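Local structure of DnaJ homolog subfamily C member 10 (Mus musculus, 3APQ) at residues A[121-125]-A[153-158]. The protein reduces disulfide bonds in the endoplasmic reticulum, serving both the correct folding of proteins and the degradation of misfolded ones. Residues are numbered along the deposited sequence; the frame is centred on the assembly and turned at random.
Sequences FYSPG and NCGDDR
The side chain of Arg158 bends back at chi2 so that one guanidinium face lies over Gly155 CA, and it reaches Ser123 in 121-125. Arg158 NH1 donates to Ser123 OG (3.2 Å), which lies 17° out of the guanidinium plane. One water joins Ser123 OG, Pro124 O and Arg158 NH2, a second link between the loop after strand 117-122 and the start of helix 158-163. Deeper in, Tyr122 O accepts from Cys154 N (2.9 Å), just after the parallel bridge of Tyr122 with Asn153, where strands 117-122 and 148-153 run out. These are neighbouring strands of the first thioredoxin domain, and just past Gly125 comes its redox-active Cys126-Cys129 disulfide. Tyr122 sits with CG between backbone N and carbonyl carbon (chi1 67°), which lays one ring face over Asn153 CA in a CH-pi contact, 4.0 Å from CA to the ring centroid. An alanine here would remove that ring and is likely to leave a gap over Asn153, whose side chain could then shift. The amide plane of Asn153 is turned 16° from that of the Tyr122 ring, its OD1 3.3 Å from Pro124 CD and weakly bonded to Gly155 N. Cys154 SG, in disulfide with Cys161, meets the Phe121 ring at its edge.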
ATOM      1  N   PHE A 121      -1.589  -2.174   9.531  1.00 12.59           N
ATOM      2  CA  PHE A 121      -2.013  -3.239   8.607  1.00 13.11           C
ATOM      3  C   PHE A 121      -3.495  -3.031   8.339  1.00 13.84           C
ATOM      4  O   PHE A 121      -4.335  -3.138   9.251  1.00 14.10           O
ATOM      5  CB  PHE A 121      -1.808  -4.648   9.192  1.00 13.73           C
ATOM      6  CG  PHE A 121      -0.364  -5.044   9.338  1.00 16.59           C
ATOM      7  CD1 PHE A 121       0.256  -5.806   8.370  1.00 18.81           C
ATOM      8  CD2 PHE A 121       0.345  -4.686  10.485  1.00 17.96           C
ATOM      9  CE1 PHE A 121       1.599  -6.169   8.514  1.00 20.19           C
ATOM     10  CE2 PHE A 121       1.699  -5.029  10.629  1.00 17.83           C
ATOM     11  CZ  PHE A 121       2.310  -5.780   9.642  1.00 22.86           C
ATOM     12  N   TYR A 122      -3.815  -2.704   7.108  1.00 13.88           N
ATOM     13  CA  TYR A 122      -5.215  -2.389   6.743  1.00 15.35           C
ATOM     14  C   TYR A 122      -5.664  -3.246   5.559  1.00 16.72           C
ATOM     15  O   TYR A 122      -4.887  -4.022   5.003  1.00 14.71           O
ATOM     16  CB  TYR A 122      -5.324  -0.854   6.482  1.00 16.22           C
ATOM     17  CG  TYR A 122      -4.549  -0.375   5.259  1.00 15.41           C
ATOM     18  CD1 TYR A 122      -5.198  -0.299   4.041  1.00 17.47           C
ATOM     19  CD2 TYR A 122      -3.194  -0.010   5.304  1.00 14.83           C
ATOM     20  CE1 TYR A 122      -4.556   0.083   2.882  1.00 20.17           C
ATOM     21  CE2 TYR A 122      -2.512   0.405   4.069  1.00 16.70           C
ATOM     22  CZ  TYR A 122      -3.231   0.455   2.893  1.00 19.39           C
ATOM     23  OH  TYR A 122      -2.726   0.866   1.645  1.00 24.48           O
ATOM     24  N   SER A 123      -6.940  -3.150   5.177  1.00 17.22           N
ATOM     25  CA  SER A 123      -7.443  -3.918   4.060  0.50 18.00           C
ATOM     26  C   SER A 123      -8.445  -3.025   3.319  1.00 19.07           C
ATOM     27  O   SER A 123      -9.082  -2.179   3.950  1.00 18.96           O
ATOM     28  CB  SER A 123      -8.085  -5.217   4.551  0.50 18.96           C
ATOM     29  OG  SER A 123      -8.697  -5.940   3.504  0.50 17.49           O
ATOM     30  N   PRO A 124      -8.549  -3.190   1.980  1.00 19.64           N
ATOM     31  CA  PRO A 124      -9.530  -2.402   1.235  1.00 19.80           C
ATOM     32  C   PRO A 124     -10.968  -2.773   1.721  1.00 20.49           C
ATOM     33  O   PRO A 124     -11.192  -3.881   2.217  1.00 20.83           O
ATOM     34  CB  PRO A 124      -9.305  -2.854  -0.235  1.00 19.76           C
ATOM     35  CG  PRO A 124      -8.591  -4.169  -0.153  1.00 23.16           C
ATOM     36  CD  PRO A 124      -7.686  -3.968   1.069  1.00 21.51           C
ATOM     37  N   GLY A 125     -11.920  -1.860   1.611  1.00 20.98           N
ATOM     38  CA  GLY A 125     -13.290  -2.187   1.991  1.00 20.69           C
ATOM     39  C   GLY A 125     -13.497  -2.248   3.507  1.00 21.80           C
ATOM     40  O   GLY A 125     -14.402  -2.939   3.986  1.00 23.72           O
ATOM     41  N   ASN A 153      -0.878  -2.803   2.998  1.00 14.50           N
ATOM     42  CA  ASN A 153      -2.151  -3.115   2.389  1.00 15.48           C
ATOM     43  C   ASN A 153      -2.245  -4.632   2.294  1.00 15.11           C
ATOM     44  O   ASN A 153      -1.691  -5.278   1.359  1.00 16.69           O
ATOM     45  CB  ASN A 153      -2.249  -2.480   0.994  1.00 15.59           C
ATOM     46  CG  ASN A 153      -3.562  -2.809   0.285  1.00 19.28           C
ATOM     47  OD1 ASN A 153      -4.430  -3.493   0.827  1.00 19.04           O
ATOM     48  ND2 ASN A 153      -3.696  -2.331  -0.957  1.00 21.27           N
ATOM     49  N   CYS A 154      -2.974  -5.198   3.244  1.00 15.97           N
ATOM     50  CA  CYS A 154      -3.240  -6.633   3.235  1.00 17.22           C
ATOM     51  C   CYS A 154      -4.047  -7.106   2.046  1.00 18.71           C
ATOM     52  O   CYS A 154      -3.983  -8.294   1.737  1.00 19.45           O
ATOM     53  CB  CYS A 154      -3.897  -7.117   4.520  1.00 16.56           C
ATOM     54  SG  CYS A 154      -2.888  -6.727   5.951  1.00 19.15           S
ATOM     55  N   GLY A 155      -4.778  -6.219   1.377  1.00 18.87           N
ATOM     56  CA  GLY A 155      -5.443  -6.626   0.116  1.00 21.41           C
ATOM     57  C   GLY A 155      -4.476  -7.056  -0.941  1.00 22.92           C
ATOM     58  O   GLY A 155      -4.737  -7.997  -1.725  1.00 25.10           O
ATOM     59  N   ASP A 156      -3.332  -6.404  -0.980  1.00 23.89           N
ATOM     60  CA  ASP A 156      -2.290  -6.759  -1.936  1.00 24.88           C
ATOM     61  C   ASP A 156      -1.353  -7.906  -1.530  1.00 25.21           C
ATOM     62  O   ASP A 156      -0.675  -8.460  -2.395  1.00 26.04           O
ATOM     63  CB  ASP A 156      -1.485  -5.515  -2.301  1.00 26.03           C
ATOM     64  CG  ASP A 156      -2.195  -4.635  -3.353  1.00 28.62           C
ATOM     65  OD1 ASP A 156      -3.268  -5.006  -3.894  1.00 32.87           O
ATOM     66  OD2 ASP A 156      -1.660  -3.561  -3.629  1.00 30.65           O
ATOM     67  N   ASP A 157      -1.286  -8.261  -0.234  1.00 24.29           N
ATOM     68  CA  ASP A 157      -0.492  -9.422   0.200  1.00 22.95           C
ATOM     69  C   ASP A 157      -1.052 -10.096   1.443  1.00 23.63           C
ATOM     70  O   ASP A 157      -0.623  -9.823   2.571  1.00 21.90           O
ATOM     71  CB  ASP A 157       0.935  -8.989   0.461  1.00 23.65           C
ATOM     72  CG  ASP A 157       1.917 -10.174   0.550  1.00 25.99           C
ATOM     73  OD1 ASP A 157       1.500 -11.321   0.812  1.00 26.20           O
ATOM     74  OD2 ASP A 157       3.115  -9.931   0.407  1.00 23.70           O
ATOM     75  N   ARG A 158      -1.994 -11.005   1.227  1.00 23.82           N
ATOM     76  CA  ARG A 158      -2.738 -11.595   2.336  1.00 25.83           C
ATOM     77  C   ARG A 158      -1.832 -12.431   3.185  1.00 25.58           C
ATOM     78  O   ARG A 158      -1.985 -12.475   4.405  1.00 26.99           O
ATOM     79  CB  ARG A 158      -3.895 -12.455   1.818  1.00 26.29           C
ATOM     80  CG  ARG A 158      -4.932 -11.611   1.094  1.00 29.73           C
ATOM     81  CD  ARG A 158      -5.763 -10.806   2.035  1.00 30.14           C
ATOM     82  NE  ARG A 158      -6.745  -9.969   1.321  1.00 32.76           N
ATOM     83  CZ  ARG A 158      -7.487  -9.033   1.899  1.00 32.94           C
ATOM     84  NH1 ARG A 158      -7.367  -8.790   3.194  1.00 33.65           N
ATOM     85  NH2 ARG A 158      -8.339  -8.314   1.175  1.00 35.33           N
TER
HETATM   86  O   HOH W   1     -11.021  -7.012   2.163  1.00 46.21           O